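Long-range contacts in protein TASOR (Homo sapiens, PDB 6TL1), which serves in the HUSH complex, which maintains epigenetic silencing by promoting recruitment of the histone methyltransferase SETDB1, and is seen here as its pseudo-PARP domain: residues 90-95 with 192-197; 182-187 with 197-202. All coordinates share one frame; numbering follows the deposited sequence.

In the fold
The centres of the two contacts lie about 8 Å apart in the TASOR pseudo-PARP domain. Along the chain their segments alternate: 90-95, 182-187, 192-197, 197-202, with R197 common to both. Strand 181-184 belongs to the four-stranded mixed sheet and strand 199-209 to the five-stranded antiparallel one. Interaction 2 therefore bridges the two sheets at the ends of the loop that joins these strands, while interaction 1 fixes that same loop to the one following helix 82-88. A probable backbone hydrogen bond from R193 N to E186 O (2.8 Å) couples them, and helix 45-60 supplies acidic partners to arginines of both, tying loops, sheets and helix into one unit.

Interaction 1. Residues 90-95 with 192-197; sequences LHVGQS and LRRRPR
L90 meets the loop 192-197 through its carbonyl: L90 O lies 3.5 Å from R195 CG, and a water donating to both L90 O (2.6 Å) and P196 O (2.8 Å) bridges the backbones. At H91, CG stands anti to the carbonyl carbon (chi1 -72°), and the imidazole takes R195 CB over one face, 4.1 Å from the ring centroid, a CH-pi contact shifted toward the rim. R194 NH1 approaches the same ring at CD2, with the guanidinium plane turned 23° from the ring; H91 ND1 is bonded to G89 O. H91 CA makes a CA-H...O contact with R194 O. The same oxygen accepts a hydrogen bond from V92 N (2.9 Å, 155° at the hydrogen), with the donor in the carbonyl plane. V92 CG2 then packs against R194 NE at 3.7 Å, where the arginine chain bends at chi3. H91 to Q94 form a type II beta turn, with G93 at positive phi, which carries the chain away. Around this loop-to-loop junction, L90 and P196 rest on V107 of strand 107-110, while R195 reaches helix 45-60, touching L47 and forming a salt bridge with E50.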
loop_
_atom_site.group_PDB
_atom_site.type_symbol
_atom_site.label_atom_id
_atom_site.label_comp_id
_atom_site.label_asym_id
_atom_site.label_seq_id
_atom_site.Cartn_x
_atom_site.Cartn_y
_atom_site.Cartn_z
ATOM N N LEU A 90 -1.819 -1.783 -9.712
ATOM C CA LEU A 90 -1.718 -0.366 -9.382
ATOM C C LEU A 90 -0.689 0.304 -10.285
ATOM O O LEU A 90 0.465 -0.127 -10.339
ATOM C CB LEU A 90 -1.331 -0.190 -7.921
ATOM C CG LEU A 90 -1.285 1.250 -7.413
ATOM C CD1 LEU A 90 -2.636 1.936 -7.575
ATOM C CD2 LEU A 90 -0.857 1.255 -5.965
ATOM N N HIS A 91 -1.102 1.361 -10.977
ATOM C CA HIS A 91 -0.260 2.065 -11.931
ATOM C C HIS A 91 0.131 3.442 -11.415
ATOM O O HIS A 91 -0.524 4.012 -10.531
ATOM C CB HIS A 91 -0.968 2.209 -13.282
ATOM C CG HIS A 91 -1.078 0.927 -14.047
ATOM N ND1 HIS A 91 -1.962 -0.071 -13.701
ATOM C CD2 HIS A 91 -0.415 0.481 -15.139
ATOM C CE1 HIS A 91 -1.838 -1.079 -14.545
ATOM N NE2 HIS A 91 -0.907 -0.769 -15.429
ATOM N N VAL A 92 1.206 3.985 -12.008
ATOM C CA VAL A 92 1.629 5.336 -11.664
ATOM C C VAL A 92 0.540 6.316 -12.067
ATOM O O VAL A 92 -0.307 6.034 -12.925
ATOM C CB VAL A 92 2.958 5.709 -12.344
ATOM C CG1 VAL A 92 4.087 4.826 -11.828
ATOM C CG2 VAL A 92 2.818 5.604 -13.871
ATOM N N GLY A 93 0.590 7.502 -11.461
ATOM C CA GLY A 93 -0.348 8.561 -11.767
ATOM C C GLY A 93 -1.692 8.464 -11.079
ATOM O O GLY A 93 -2.576 9.276 -11.375
ATOM N N GLN A 94 -1.887 7.506 -10.179
ATOM C CA GLN A 94 -3.167 7.349 -9.502
ATOM C C GLN A 94 -3.212 8.048 -8.150
ATOM O O GLN A 94 -4.277 8.091 -7.525
ATOM C CB GLN A 94 -3.494 5.863 -9.339
ATOM C CG GLN A 94 -3.576 5.125 -10.672
ATOM C CD GLN A 94 -4.733 5.596 -11.535
ATOM O OE1 GLN A 94 -4.562 5.874 -12.721
ATOM N NE2 GLN A 94 -5.920 5.686 -10.941
ATOM N N SER A 95 -2.097 8.605 -7.692
ATOM C CA SER A 95 -2.058 9.368 -6.460
ATOM C C SER A 95 -1.729 10.821 -6.772
ATOM O O SER A 95 -1.169 11.139 -7.820
ATOM C CB SER A 95 -1.024 8.799 -5.483
ATOM O OG SER A 95 -0.856 9.681 -4.386
ATOM N N LEU A 192 10.903 4.226 -16.710
ATOM C CA LEU A 192 10.257 3.758 -15.499
ATOM C C LEU A 192 9.051 2.920 -15.892
ATOM O O LEU A 192 8.317 3.260 -16.824
ATOM C CB LEU A 192 9.827 4.932 -14.623
ATOM C CG LEU A 192 10.954 5.509 -13.777
ATOM C CD1 LEU A 192 10.644 6.938 -13.365
ATOM C CD2 LEU A 192 11.166 4.620 -12.572
ATOM N N ARG A 193 8.858 1.809 -15.196
ATOM C CA ARG A 193 7.690 0.981 -15.458
ATOM C C ARG A 193 6.440 1.695 -14.964
ATOM O O ARG A 193 6.476 2.402 -13.954
ATOM C CB ARG A 193 7.846 -0.370 -14.761
ATOM C CG ARG A 193 8.839 -1.305 -15.437
ATOM C CD ARG A 193 8.794 -2.685 -14.811
ATOM N NE ARG A 193 7.423 -3.120 -14.584
ATOM C CZ ARG A 193 6.800 -4.021 -15.336
ATOM N NH1 ARG A 193 7.434 -4.578 -16.360
ATOM N NH2 ARG A 193 5.544 -4.362 -15.065
ATOM N N ARG A 194 5.339 1.556 -15.698
ATOM C CA ARG A 194 4.130 2.188 -15.199
ATOM C C ARG A 194 3.476 1.374 -14.091
ATOM O O ARG A 194 2.639 1.907 -13.357
ATOM C CB ARG A 194 3.125 2.434 -16.327
ATOM C CG ARG A 194 3.557 3.509 -17.310
ATOM C CD ARG A 194 2.385 4.061 -18.104
ATOM N NE ARG A 194 1.476 4.820 -17.243
ATOM C CZ ARG A 194 0.244 4.448 -16.910
ATOM N NH1 ARG A 194 -0.265 3.311 -17.368
ATOM N NH2 ARG A 194 -0.481 5.224 -16.114
ATOM N N ARG A 195 3.846 0.097 -13.940
ATOM C CA ARG A 195 3.327 -0.740 -12.864
ATOM C C ARG A 195 4.485 -1.474 -12.192
ATOM O O ARG A 195 5.032 -2.427 -12.764
ATOM C CB ARG A 195 2.293 -1.740 -13.380
ATOM C CG ARG A 195 1.786 -2.673 -12.273
ATOM C CD ARG A 195 0.738 -3.642 -12.765
ATOM N NE ARG A 195 1.180 -4.370 -13.944
ATOM C CZ ARG A 195 2.007 -5.413 -13.916
ATOM N NH1 ARG A 195 2.514 -5.851 -12.768
ATOM N NH2 ARG A 195 2.348 -6.015 -15.050
ATOM N N PRO A 196 4.883 -1.055 -10.990
ATOM C CA PRO A 196 5.916 -1.805 -10.264
ATOM C C PRO A 196 5.402 -3.191 -9.935
ATOM O O PRO A 196 4.246 -3.353 -9.544
ATOM C CB PRO A 196 6.133 -0.974 -8.991
ATOM C CG PRO A 196 5.618 0.398 -9.333
ATOM C CD PRO A 196 4.443 0.134 -10.244
ATOM N N ARG A 197 6.258 -4.197 -10.110
ATOM C CA ARG A 197 5.803 -5.572 -9.949
ATOM C C ARG A 197 5.931 -6.114 -8.530
ATOM O O ARG A 197 5.357 -7.179 -8.245
ATOM C CB ARG A 197 6.542 -6.524 -10.899
ATOM C CG ARG A 197 6.660 -6.090 -12.362
ATOM C CD ARG A 197 7.673 -6.978 -13.102
ATOM N NE ARG A 197 9.041 -6.633 -12.780
ATOM C CZ ARG A 197 10.084 -7.399 -13.075
ATOM N NH1 ARG A 197 11.311 -7.011 -12.754
ATOM N NH2 ARG A 197 9.903 -8.587 -13.633
HETATM O O HOH W 1 1.981 -1.769 -8.915
#

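Interaction 2. Residues 182-187 with 197-202; sequences YYFYEY and RHVCPY
E186 and R197 form a salt bridge in which the arginine presents its NE and NH1 side to the carboxylate. R197 NH1 donates to E186 OE2 at 2.7 Å. R197 NE is shared between the two oxygens: its bond to E186 OE1 is the straighter at 163°, that to E186 OE2 the shorter at 3.0 Å. All three bonds lie close to the guanidinium plane and reach the carboxylate on its syn side, tilted some 26° out of the carboxylate plane. The backbone joins in, since R197 N also donates to E186 OE1 at 3.0 Å, nearly along the C-O axis and from the opposite face to NE. E186 CG is anti to the backbone N (chi1 -173°), and the chain runs extended from there to the arginine.

Beyond the salt bridge, H198 CE1 lies 3.0 Å from Y185 O at the edge of the imidazole, whereas H198 NE2 is hydrogen-bonded to E158 O. F184 turns its edge toward the face of H198 in an offset edge-to-face pair, in which F184 CD1 comes closest to H198, with centroids 5.4 Å apart. Over one face of the F184 ring sits V199 CG2, 3.5 Å from F184 CG, in a CH-pi contact offset toward the rim. I134 of strand 126-134 touches both F184 and V199, extending this apolar cluster into the five-stranded sheet.

The contact thus grades from ionic to aromatic to aliphatic. Each oxygen of the buried E186 accepts two bonds from R197, and K54 makes a further salt bridge to OE2 while R197 pairs also with E57; such a network would be expected to favour an ionised carboxylate and to fix the glutamate's rotation.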
loop_
_atom_site.group_PDB
_atom_site.type_symbol
_atom_site.label_atom_id
_atom_site.label_comp_id
_atom_site.label_asym_id
_atom_site.label_seq_id
_atom_site.Cartn_x
_atom_site.Cartn_y
_atom_site.Cartn_z
ATOM N N TYR A 182 4.313 4.592 1.593
ATOM C CA TYR A 182 5.334 3.872 0.849
ATOM C C TYR A 182 5.262 4.329 -0.604
ATOM O O TYR A 182 4.169 4.525 -1.139
ATOM C CB TYR A 182 5.108 2.363 0.919
ATOM C CG TYR A 182 5.308 1.727 2.280
ATOM C CD1 TYR A 182 6.394 2.053 3.072
ATOM C CD2 TYR A 182 4.398 0.793 2.769
ATOM C CE1 TYR A 182 6.575 1.476 4.318
ATOM C CE2 TYR A 182 4.576 0.196 4.016
ATOM C CZ TYR A 182 5.664 0.550 4.786
ATOM O OH TYR A 182 5.855 -0.021 6.022
ATOM N N TYR A 183 6.411 4.481 -1.250
ATOM C CA TYR A 183 6.487 4.930 -2.643
ATOM C C TYR A 183 7.252 3.886 -3.445
ATOM O O TYR A 183 8.478 3.808 -3.348
ATOM C CB TYR A 183 7.152 6.296 -2.714
ATOM C CG TYR A 183 7.370 6.889 -4.093
ATOM C CD1 TYR A 183 6.309 7.386 -4.833
ATOM C CD2 TYR A 183 8.649 7.016 -4.619
ATOM C CE1 TYR A 183 6.518 7.993 -6.077
ATOM C CE2 TYR A 183 8.871 7.606 -5.871
ATOM C CZ TYR A 183 7.802 8.088 -6.584
ATOM O OH TYR A 183 8.010 8.671 -7.809
ATOM N N PHE A 184 6.523 3.069 -4.204
ATOM C CA PHE A 184 7.084 1.960 -4.957
ATOM C C PHE A 184 7.291 2.343 -6.418
ATOM O O PHE A 184 6.454 3.009 -7.028
ATOM C CB PHE A 184 6.171 0.740 -4.859
ATOM C CG PHE A 184 6.186 0.096 -3.510
ATOM C CD1 PHE A 184 7.136 -0.864 -3.199
ATOM C CD2 PHE A 184 5.261 0.459 -2.548
ATOM C CE1 PHE A 184 7.162 -1.454 -1.944
ATOM C CE2 PHE A 184 5.275 -0.135 -1.296
ATOM C CZ PHE A 184 6.239 -1.085 -0.996
ATOM N N TYR A 185 8.404 1.908 -6.981
ATOM C CA TYR A 185 8.703 2.219 -8.365
ATOM C C TYR A 185 9.599 1.118 -8.894
ATOM O O TYR A 185 10.152 0.317 -8.133
ATOM C CB TYR A 185 9.386 3.582 -8.494
ATOM C CG TYR A 185 10.608 3.635 -7.624
ATOM C CD1 TYR A 185 11.835 3.170 -8.085
ATOM C CD2 TYR A 185 10.536 4.131 -6.329
ATOM C CE1 TYR A 185 12.951 3.197 -7.280
ATOM C CE2 TYR A 185 11.653 4.179 -5.521
ATOM C CZ TYR A 185 12.854 3.714 -5.996
ATOM O OH TYR A 185 13.965 3.746 -5.188
ATOM N N GLU A 186 9.773 1.109 -10.209
ATOM C CA GLU A 186 10.651 0.123 -10.814
ATOM C C GLU A 186 11.149 0.666 -12.139
ATOM O O GLU A 186 10.347 1.075 -12.986
ATOM C CB GLU A 186 9.930 -1.214 -11.007
ATOM C CG GLU A 186 10.835 -2.321 -11.471
ATOM C CD GLU A 186 10.177 -3.694 -11.436
ATOM O OE1 GLU A 186 8.933 -3.781 -11.378
ATOM O OE2 GLU A 186 10.923 -4.690 -11.493
ATOM N N TYR A 187 12.464 0.675 -12.316
ATOM C CA TYR A 187 13.015 1.059 -13.595
ATOM C C TYR A 187 12.964 -0.146 -14.523
ATOM O O TYR A 187 13.346 -1.258 -14.138
ATOM C CB TYR A 187 14.455 1.545 -13.434
ATOM C CG TYR A 187 14.574 2.955 -12.898
ATOM C CD1 TYR A 187 14.515 4.049 -13.749
ATOM C CD2 TYR A 187 14.756 3.189 -11.536
ATOM C CE1 TYR A 187 14.637 5.343 -13.265
ATOM C CE2 TYR A 187 14.882 4.485 -11.038
ATOM C CZ TYR A 187 14.815 5.554 -11.907
ATOM O OH TYR A 187 14.927 6.839 -11.434
ATOM N N ARG A 197 6.258 -4.197 -10.110
ATOM C CA ARG A 197 5.803 -5.572 -9.949
ATOM C C ARG A 197 5.931 -6.114 -8.530
ATOM O O ARG A 197 5.357 -7.179 -8.245
ATOM C CB ARG A 197 6.542 -6.524 -10.899
ATOM C CG ARG A 197 6.660 -6.090 -12.362
ATOM C CD ARG A 197 7.673 -6.978 -13.102
ATOM N NE ARG A 197 9.041 -6.633 -12.780
ATOM C CZ ARG A 197 10.084 -7.399 -13.075
ATOM N NH1 ARG A 197 11.311 -7.011 -12.754
ATOM N NH2 ARG A 197 9.903 -8.587 -13.633
ATOM N N HIS A 198 6.627 -5.413 -7.630
ATOM C CA HIS A 198 6.724 -5.845 -6.240
ATOM C C HIS A 198 5.586 -5.288 -5.382
ATOM O O HIS A 198 5.691 -5.253 -4.154
ATOM C CB HIS A 198 8.108 -5.505 -5.660
ATOM C CG HIS A 198 8.569 -4.099 -5.898
ATOM N ND1 HIS A 198 8.583 -3.510 -7.146
ATOM C CD2 HIS A 198 9.096 -3.181 -5.048
ATOM C CE1 HIS A 198 9.060 -2.282 -7.049
ATOM N NE2 HIS A 198 9.374 -2.053 -5.785
ATOM N N VAL A 199 4.493 -4.897 -6.023
ATOM C CA VAL A 199 3.225 -4.530 -5.415
ATOM C C VAL A 199 2.152 -5.384 -6.073
ATOM O O VAL A 199 2.050 -5.410 -7.304
ATOM C CB VAL A 199 2.921 -3.037 -5.621
ATOM C CG1 VAL A 199 1.508 -2.726 -5.210
ATOM C CG2 VAL A 199 3.951 -2.171 -4.856
ATOM N N CYS A 200 1.371 -6.106 -5.261
ATOM C CA CYS A 200 0.374 -7.029 -5.806
ATOM C C CYS A 200 -0.896 -7.019 -4.960
ATOM O O CYS A 200 -0.819 -7.214 -3.735
ATOM C CB CYS A 200 0.949 -8.449 -5.879
ATOM S SG CYS A 200 -0.113 -9.628 -6.731
ATOM N N PRO A 201 -2.065 -6.796 -5.556
ATOM C CA PRO A 201 -3.311 -6.846 -4.777
ATOM C C PRO A 201 -3.547 -8.235 -4.198
ATOM O O PRO A 201 -3.384 -9.254 -4.878
ATOM C CB PRO A 201 -4.387 -6.465 -5.795
ATOM C CG PRO A 201 -3.807 -6.831 -7.104
ATOM C CD PRO A 201 -2.322 -6.601 -6.992
ATOM N N TYR A 202 -3.909 -8.264 -2.921
ATOM C CA TYR A 202 -4.071 -9.474 -2.126
ATOM C C TYR A 202 -5.481 -9.660 -1.585
ATOM O O TYR A 202 -6.002 -10.781 -1.604
ATOM C CB TYR A 202 -3.059 -9.427 -0.960
ATOM C CG TYR A 202 -3.181 -10.554 0.032
ATOM C CD1 TYR A 202 -2.603 -11.793 -0.229
ATOM C CD2 TYR A 202 -3.847 -10.374 1.247
ATOM C CE1 TYR A 202 -2.710 -12.832 0.674
ATOM C CE2 TYR A 202 -3.964 -11.409 2.150
ATOM C CZ TYR A 202 -3.388 -12.625 1.871
ATOM O OH TYR A 202 -3.496 -13.658 2.781
#